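Replication initiation and membrane attachment protein (Geobacillus stearothermophilus 10, PDB 5WTN) probably takes part in assembling the primosome for bacterial DNA replication, working as a tetramer that also forms a complex with a primosomal re-initiation protein. Local coordinates at residues 59-62 with 63-67; 126-129 with 130-134; 134-137 with 138-142. All blocks are in the same frame, centred on the assembly; numbering follows the deposited sequence.

Interaction 1 of 3, residues 59-62 with 63-67; sequences QEAT and HHRLM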
loop_
_atom_site.group_PDB
_atom_site.type_symbol
_atom_site.label_atom_id
_atom_site.label_comp_id
_atom_site.label_asym_id
_atom_site.label_seq_id
_atom_site.Cartn_x
_atom_site.Cartn_y
_atom_site.Cartn_z
ATOM N N GLN A 59 -15.469 17.066 -4.164
ATOM C CA GLN A 59 -16.015 18.364 -3.752
ATOM C C GLN A 59 -15.103 19.571 -4.002
ATOM O O GLN A 59 -13.927 19.416 -4.329
ATOM C CB GLN A 59 -16.391 18.326 -2.267
ATOM C CG GLN A 59 -17.686 17.594 -1.963
ATOM C CD GLN A 59 -17.937 17.476 -0.469
ATOM O OE1 GLN A 59 -17.074 17.001 0.282
ATOM N NE2 GLN A 59 -19.116 17.916 -0.023
ATOM N N GLU A 60 -15.673 20.761 -3.843
ATOM C CA GLU A 60 -14.954 22.001 -4.088
ATOM C C GLU A 60 -14.279 22.533 -2.830
ATOM O O GLU A 60 -14.707 22.261 -1.709
ATOM C CB GLU A 60 -15.897 23.060 -4.663
ATOM C CG GLU A 60 -16.699 22.590 -5.865
ATOM C CD GLU A 60 -17.119 23.732 -6.770
ATOM O OE1 GLU A 60 -17.129 24.890 -6.301
ATOM O OE2 GLU A 60 -17.439 23.473 -7.948
ATOM N N ALA A 61 -13.216 23.299 -3.041
ATOM C CA ALA A 61 -12.454 23.919 -1.974
ATOM C C ALA A 61 -11.841 25.186 -2.556
ATOM O O ALA A 61 -11.780 25.342 -3.771
ATOM C CB ALA A 61 -11.380 22.974 -1.494
ATOM N N THR A 62 -11.410 26.098 -1.702
ATOM C CA THR A 62 -10.752 27.314 -2.175
ATOM C C THR A 62 -9.298 27.117 -1.882
ATOM O O THR A 62 -8.950 26.377 -0.960
ATOM C CB THR A 62 -11.277 28.602 -1.486
ATOM O OG1 THR A 62 -10.852 28.646 -0.115
ATOM C CG2 THR A 62 -12.790 28.671 -1.550
ATOM N N HIS A 63 -8.428 27.746 -2.653
ATOM C CA HIS A 63 -7.003 27.514 -2.444
ATOM C C HIS A 63 -6.512 27.859 -1.035
ATOM O O HIS A 63 -5.382 27.527 -0.677
ATOM C CB HIS A 63 -6.177 28.217 -3.513
ATOM C CG HIS A 63 -6.150 27.482 -4.818
ATOM N ND1 HIS A 63 -7.248 27.403 -5.650
ATOM C CD2 HIS A 63 -5.157 26.802 -5.434
ATOM C CE1 HIS A 63 -6.930 26.698 -6.720
ATOM N NE2 HIS A 63 -5.668 26.325 -6.614
ATOM N N HIS A 64 -7.348 28.543 -0.253
ATOM C CA HIS A 64 -7.066 28.765 1.154
ATOM C C HIS A 64 -6.804 27.432 1.825
ATOM O O HIS A 64 -5.849 27.285 2.589
ATOM C CB HIS A 64 -8.255 29.442 1.820
ATOM C CG HIS A 64 -8.235 30.930 1.705
ATOM N ND1 HIS A 64 -7.069 31.664 1.761
ATOM C CD2 HIS A 64 -9.239 31.828 1.538
ATOM C CE1 HIS A 64 -7.350 32.948 1.633
ATOM N NE2 HIS A 64 -8.661 33.072 1.497
ATOM N N ARG A 65 -7.648 26.454 1.515
ATOM C CA ARG A 65 -7.508 25.120 2.085
ATOM C C ARG A 65 -6.123 24.491 1.835
ATOM O O ARG A 65 -5.484 24.018 2.761
ATOM C CB ARG A 65 -8.609 24.221 1.550
ATOM C CG ARG A 65 -8.579 22.808 2.070
ATOM C CD ARG A 65 -9.711 22.066 1.451
ATOM N NE ARG A 65 -9.729 20.646 1.745
ATOM C CZ ARG A 65 -10.848 19.973 1.985
ATOM N NH1 ARG A 65 -12.007 20.626 1.991
ATOM N NH2 ARG A 65 -10.809 18.664 2.228
ATOM N N LEU A 66 -5.652 24.553 0.594
ATOM C CA LEU A 66 -4.316 24.068 0.263
ATOM C C LEU A 66 -3.226 24.807 1.043
ATOM O O LEU A 66 -2.238 24.204 1.463
ATOM C CB LEU A 66 -4.060 24.193 -1.241
ATOM C CG LEU A 66 -4.585 23.053 -2.116
ATOM C CD1 LEU A 66 -4.241 23.295 -3.578
ATOM C CD2 LEU A 66 -4.034 21.716 -1.645
ATOM N N MET A 67 -3.411 26.111 1.234
ATOM C CA MET A 67 -2.439 26.937 1.934
ATOM C C MET A 67 -2.372 26.500 3.388
ATOM O O MET A 67 -1.282 26.426 3.985
ATOM C CB MET A 67 -2.792 28.418 1.813
ATOM C CG MET A 67 -2.730 28.981 0.389
ATOM S SD MET A 67 -3.147 30.729 0.257
ATOM C CE MET A 67 -1.873 31.359 1.294
#

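Interaction 2 of 3, residues 126-129 with 130-134; sequences VFLR and RQVGR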
loop_
_atom_site.group_PDB
_atom_site.type_symbol
_atom_site.label_atom_id
_atom_site.label_comp_id
_atom_site.label_asym_id
_atom_site.label_seq_id
_atom_site.Cartn_x
_atom_site.Cartn_y
_atom_site.Cartn_z
ATOM N N VAL A 126 18.967 11.285 -18.615
ATOM C CA VAL A 126 20.207 12.064 -18.591
ATOM C C VAL A 126 20.154 13.228 -17.588
ATOM O O VAL A 126 21.110 13.443 -16.846
ATOM C CB VAL A 126 20.871 12.383 -20.002
ATOM C CG1 VAL A 126 20.202 11.640 -21.130
ATOM C CG2 VAL A 126 20.974 13.872 -20.264
ATOM N N PHE A 127 19.032 13.933 -17.515
ATOM C CA PHE A 127 18.839 14.876 -16.419
ATOM C C PHE A 127 19.093 14.268 -15.044
ATOM O O PHE A 127 19.811 14.842 -14.233
ATOM C CB PHE A 127 17.443 15.449 -16.441
ATOM C CG PHE A 127 17.224 16.441 -17.525
ATOM C CD1 PHE A 127 18.190 17.378 -17.828
ATOM C CD2 PHE A 127 16.046 16.430 -18.257
ATOM C CE1 PHE A 127 17.986 18.293 -18.826
ATOM C CE2 PHE A 127 15.837 17.339 -19.265
ATOM C CZ PHE A 127 16.805 18.271 -19.549
ATOM N N LEU A 128 18.505 13.113 -14.771
ATOM C CA LEU A 128 18.656 12.520 -13.456
ATOM C C LEU A 128 20.119 12.183 -13.120
ATOM O O LEU A 128 20.574 12.437 -11.999
ATOM C CB LEU A 128 17.740 11.308 -13.288
ATOM C CG LEU A 128 17.815 10.727 -11.874
ATOM C CD1 LEU A 128 17.208 11.658 -10.858
ATOM C CD2 LEU A 128 17.169 9.389 -11.782
ATOM N N ARG A 129 20.849 11.625 -14.089
ATOM C CA ARG A 129 22.267 11.302 -13.904
ATOM C C ARG A 129 23.056 12.519 -13.431
ATOM O O ARG A 129 23.787 12.442 -12.441
ATOM C CB ARG A 129 22.881 10.758 -15.204
ATOM C CG ARG A 129 24.122 9.883 -15.015
ATOM C CD ARG A 129 24.640 9.350 -16.339
ATOM N NE ARG A 129 23.587 8.717 -17.134
ATOM C CZ ARG A 129 23.307 9.012 -18.413
ATOM N NH1 ARG A 129 24.030 9.929 -19.066
ATOM N NH2 ARG A 129 22.307 8.387 -19.052
ATOM N N ARG A 130 22.886 13.638 -14.136
ATOM C CA ARG A 130 23.594 14.883 -13.845
ATOM C C ARG A 130 23.284 15.398 -12.462
ATOM O O ARG A 130 24.159 15.867 -11.761
ATOM C CB ARG A 130 23.247 15.964 -14.880
ATOM C CG ARG A 130 23.566 17.409 -14.452
ATOM C CD ARG A 130 25.064 17.632 -14.258
ATOM N NE ARG A 130 25.370 18.862 -13.521
ATOM C CZ ARG A 130 26.607 19.261 -13.231
ATOM N NH1 ARG A 130 27.641 18.525 -13.619
ATOM N NH2 ARG A 130 26.812 20.389 -12.561
ATOM N N GLN A 131 22.012 15.346 -12.079
ATOM C CA GLN A 131 21.559 15.968 -10.834
ATOM C C GLN A 131 21.797 15.112 -9.592
ATOM O O GLN A 131 21.766 15.613 -8.467
ATOM C CB GLN A 131 20.077 16.339 -10.935
ATOM C CG GLN A 131 19.406 16.588 -9.593
ATOM C CD GLN A 131 19.660 17.986 -9.066
ATOM O OE1 GLN A 131 19.674 18.213 -7.857
ATOM N NE2 GLN A 131 19.861 18.934 -9.976
ATOM N N VAL A 132 22.028 13.823 -9.800
ATOM C CA VAL A 132 22.219 12.889 -8.712
ATOM C C VAL A 132 23.617 12.278 -8.651
ATOM O O VAL A 132 24.034 11.737 -7.620
ATOM C CB VAL A 132 21.137 11.798 -8.843
ATOM C CG1 VAL A 132 21.733 10.407 -9.007
ATOM C CG2 VAL A 132 20.141 11.895 -7.696
ATOM N N GLY A 133 24.365 12.418 -9.742
ATOM C CA GLY A 133 25.674 11.803 -9.837
ATOM C C GLY A 133 25.689 10.340 -10.252
ATOM O O GLY A 133 24.761 9.596 -9.964
ATOM N N ARG A 134 26.785 9.918 -10.877
ATOM C CA ARG A 134 26.891 8.589 -11.490
ATOM C C ARG A 134 26.693 7.410 -10.532
ATOM O O ARG A 134 25.971 6.466 -10.840
ATOM C CB ARG A 134 28.232 8.440 -12.209
ATOM C CG ARG A 134 28.345 7.191 -13.082
ATOM C CD ARG A 134 27.767 7.420 -14.484
ATOM N NE ARG A 134 28.350 8.596 -15.151
ATOM C CZ ARG A 134 28.170 8.928 -16.434
ATOM N NH1 ARG A 134 27.426 8.168 -17.236
ATOM N NH2 ARG A 134 28.748 10.024 -16.924
#

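Interaction 3 of 3, residues 134-137 with 138-142; sequences RHLF and IQLSN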
loop_
_atom_site.group_PDB
_atom_site.type_symbol
_atom_site.label_atom_id
_atom_site.label_comp_id
_atom_site.label_asym_id
_atom_site.label_seq_id
_atom_site.Cartn_x
_atom_site.Cartn_y
_atom_site.Cartn_z
ATOM N N ARG A 134 26.785 9.918 -10.877
ATOM C CA ARG A 134 26.891 8.589 -11.490
ATOM C C ARG A 134 26.693 7.410 -10.532
ATOM O O ARG A 134 25.971 6.466 -10.840
ATOM C CB ARG A 134 28.232 8.440 -12.209
ATOM C CG ARG A 134 28.345 7.191 -13.082
ATOM C CD ARG A 134 27.767 7.420 -14.484
ATOM N NE ARG A 134 28.350 8.596 -15.151
ATOM C CZ ARG A 134 28.170 8.928 -16.434
ATOM N NH1 ARG A 134 27.426 8.168 -17.236
ATOM N NH2 ARG A 134 28.748 10.024 -16.924
ATOM N N HIS A 135 27.348 7.459 -9.381
ATOM C CA HIS A 135 27.201 6.406 -8.384
ATOM C C HIS A 135 25.738 6.219 -7.939
ATOM O O HIS A 135 25.191 5.111 -7.993
ATOM C CB HIS A 135 28.087 6.712 -7.176
ATOM C CG HIS A 135 28.215 5.574 -6.215
ATOM N ND1 HIS A 135 28.455 4.275 -6.620
ATOM C CD2 HIS A 135 28.158 5.543 -4.861
ATOM C CE1 HIS A 135 28.527 3.492 -5.557
ATOM N NE2 HIS A 135 28.350 4.236 -4.478
ATOM N N LEU A 136 25.112 7.311 -7.501
ATOM C CA LEU A 136 23.755 7.249 -7.001
ATOM C C LEU A 136 22.775 6.830 -8.107
ATOM O O LEU A 136 21.783 6.137 -7.857
ATOM C CB LEU A 136 23.369 8.594 -6.393
ATOM C CG LEU A 136 21.974 8.716 -5.797
ATOM C CD1 LEU A 136 21.687 7.536 -4.903
ATOM C CD2 LEU A 136 21.868 9.994 -5.013
ATOM N N PHE A 137 23.071 7.243 -9.331
ATOM C CA PHE A 137 22.245 6.893 -10.465
ATOM C C PHE A 137 22.175 5.386 -10.647
ATOM O O PHE A 137 21.110 4.849 -10.919
ATOM C CB PHE A 137 22.797 7.542 -11.730
ATOM C CG PHE A 137 21.934 7.334 -12.948
ATOM C CD1 PHE A 137 20.767 8.064 -13.132
ATOM C CD2 PHE A 137 22.302 6.430 -13.922
ATOM C CE1 PHE A 137 19.993 7.873 -14.254
ATOM C CE2 PHE A 137 21.531 6.239 -15.047
ATOM C CZ PHE A 137 20.385 6.952 -15.216
ATOM N N ILE A 138 23.301 4.703 -10.491
ATOM C CA ILE A 138 23.333 3.259 -10.672
ATOM C C ILE A 138 22.576 2.535 -9.558
ATOM O O ILE A 138 21.931 1.499 -9.794
ATOM C CB ILE A 138 24.784 2.734 -10.789
ATOM C CG1 ILE A 138 25.451 3.325 -12.037
ATOM C CG2 ILE A 138 24.823 1.207 -10.846
ATOM C CD1 ILE A 138 26.770 2.693 -12.386
ATOM N N GLN A 139 22.659 3.072 -8.345
ATOM C CA GLN A 139 21.958 2.493 -7.206
ATOM C C GLN A 139 20.454 2.588 -7.424
ATOM O O GLN A 139 19.704 1.672 -7.088
ATOM C CB GLN A 139 22.350 3.208 -5.912
ATOM C CG GLN A 139 23.841 3.187 -5.618
ATOM C CD GLN A 139 24.148 3.378 -4.146
ATOM O OE1 GLN A 139 23.266 3.256 -3.296
ATOM N NE2 GLN A 139 25.404 3.677 -3.837
ATOM N N LEU A 140 20.024 3.707 -7.996
ATOM C CA LEU A 140 18.621 3.927 -8.317
ATOM C C LEU A 140 18.175 2.942 -9.388
ATOM O O LEU A 140 17.159 2.265 -9.237
ATOM C CB LEU A 140 18.396 5.363 -8.793
ATOM C CG LEU A 140 18.498 6.454 -7.726
ATOM C CD1 LEU A 140 18.236 7.824 -8.331
ATOM C CD2 LEU A 140 17.536 6.177 -6.580
ATOM N N SER A 141 18.945 2.861 -10.469
ATOM C CA SER A 141 18.647 1.905 -11.529
ATOM C C SER A 141 18.515 0.485 -10.988
ATOM O O SER A 141 17.553 -0.217 -11.302
ATOM C CB SER A 141 19.727 1.955 -12.612
ATOM O OG SER A 141 19.193 1.615 -13.880
ATOM N N ASN A 142 19.480 0.062 -10.176
ATOM C CA ASN A 142 19.460 -1.290 -9.625
ATOM C C ASN A 142 18.264 -1.516 -8.724
ATOM O O ASN A 142 17.584 -2.529 -8.843
ATOM C CB ASN A 142 20.741 -1.601 -8.858
ATOM C CG ASN A 142 21.935 -1.807 -9.773
ATOM O OD1 ASN A 142 21.778 -2.221 -10.928
ATOM N ND2 ASN A 142 23.136 -1.514 -9.265
#

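Interaction 1 of 3, residues 59-62 with 63-67
Arg65 reaches back along the chain to Ala61, and its side chain spans the step from strand 61-62 into helix 63-70. At its root, CB lies 3.3 Å from Thr62 O, the carbonyl that also accepts the backbone bond from Arg65 N. With CG anti to the backbone nitrogen (chi1 -180°) and every later bond to NE also extended, the chain runs straight off the helix past Ala61. There CD packs on the Ala61 CB at 3.5 Å. Beyond it, NE makes a salt bridge to Glu52 of helix 40-55, so an arginine stem resting with its CD on Ala61 carries a charged tip to another helix. Further Arg65 packing goes to Leu136 of a neighbouring subunit.

The turn itself is closed by the hydrogen bond from Arg65 N to Thr62 O, 2.8 Å. Thr62 OG1 lies 3.3 Å from His64 CB, and the two side chains cross obliquely. His63 leads the other way, its imidazole hydrogen-bonded to Tyr107 OH and to Asp12 O. A short strand paired with strand 13-17, running directly into helix 63-70 with helix 74-86 and the pair of strands 90-95 and 104-109 to follow, is consistent with a winged-helix domain.

Interaction 2 of 3, residues 126-129 with 130-134
Arg129 and Arg134 lie side by side and point the same way, their guanidinium planes only 15° apart. Arg129 CD sits over one face of the Arg134 group, toward its rim and 3.2 Å from Arg134 NH1. A face of the Arg129 guanidinium has Val126 CA 4.1 Å above its plane, while Arg134 NH1 comes to that group obliquely, 3.9 Å from Arg129 NE. Arg134 gets there by bending twice, at chi2 and chi3, which folds its tip back over the preceding helix. Glu282 of a neighbouring subunit packs on both arginines and may offset some of their like charge; Arg129 also makes a cation-pi contact with Phe137. With an alanine here, Phe137 would probably lose its cationic partner and the Arg134 guanidinium, no longer covered by a methylene, would be freer to turn.

Beneath them the helix runs out. Arg130 N to Val126 O (3.2 Å) and Val132 N to Leu128 O (3.0 Å) are ordinary helical bonds, but Gly133 N to Arg129 O is weak. Gly133 takes a positive phi of 83°, where a side chain would run into the carbonyl before it, and stands at the N-cap of the next helix. Leu128 CD1 meets Val132 CG2 at 4.3 Å on the inner side. Leu128 packs on Leu33 and Pro36 of helix 24-38 and on Leu140 of helix 134-143, and Phe127 meets Leu285, in strand 283-287 of that neighbouring subunit.

Interaction 3 of 3, residues 134-137 with 138-142
His135 and Gln139, one helical turn apart, meet through their side-chain ends. Gln139 NE2 stands over one face of the imidazole, 3.1 Å from His135 NE2, and the amide plane is turned 87° to the ring. Placing CG anti to the backbone N in His135 (chi1 -169°) and anti to the carbonyl carbon in Gln139 brings the two ends together across the helix surface. The other end of the amide, OE1, is weakly hydrogen-bonded to Arg65 NH2 of a neighbouring subunit, a different one from that whose Glu282 packs on Arg134.

The apolar contact is on another flank, where Leu136 CD1 lies 4.4 Å from Leu140 CG. Leu140 is buried against Leu32 and Leu33 of helix 24-38, and it also touches Leu55 of the subunit that supplies Arg65. Phe137 turns its ring to Leu128 and Val132 of helix 122-132.

Backbone bonds tie these flanks together. Ile138 N to Arg134 O measures 3.2 Å, Leu140 N to Leu136 O 3.0 Å, and Ser141 N to Phe137 O is nearly straight at 170°. His135 O takes Gln139 N and, more weakly, Ile138 N, while the hydroxyl of Ser141 is bonded to His191. Successive bonds from residue i+4 to residue i mark a regular alpha-helix, here an amphipathic one that sets leucines against its own subunit and a neighbour.

In the fold
Interactions 2 and 3 share Arg134 and adjoin at Gly133, where helix 122-132 gives way to helix 134-143 and the two pack on each other. Interaction 1 lies apart, where a strand turns into a helix, its centre about 36 Å from that of interaction 2. All three are partly buried: interaction 1 has three buried among six touching residues, interaction 2 three of nine, and interaction 3, the most open, two of eight. Interaction 1 rests an arginine stem on an alanine, interaction 2 sets an arginine methylene on another arginine's guanidinium, and interaction 3 brings an amide nitrogen over an imidazole face. Across subunits, however, residues 59-67 and 134-142 meet, through Arg65.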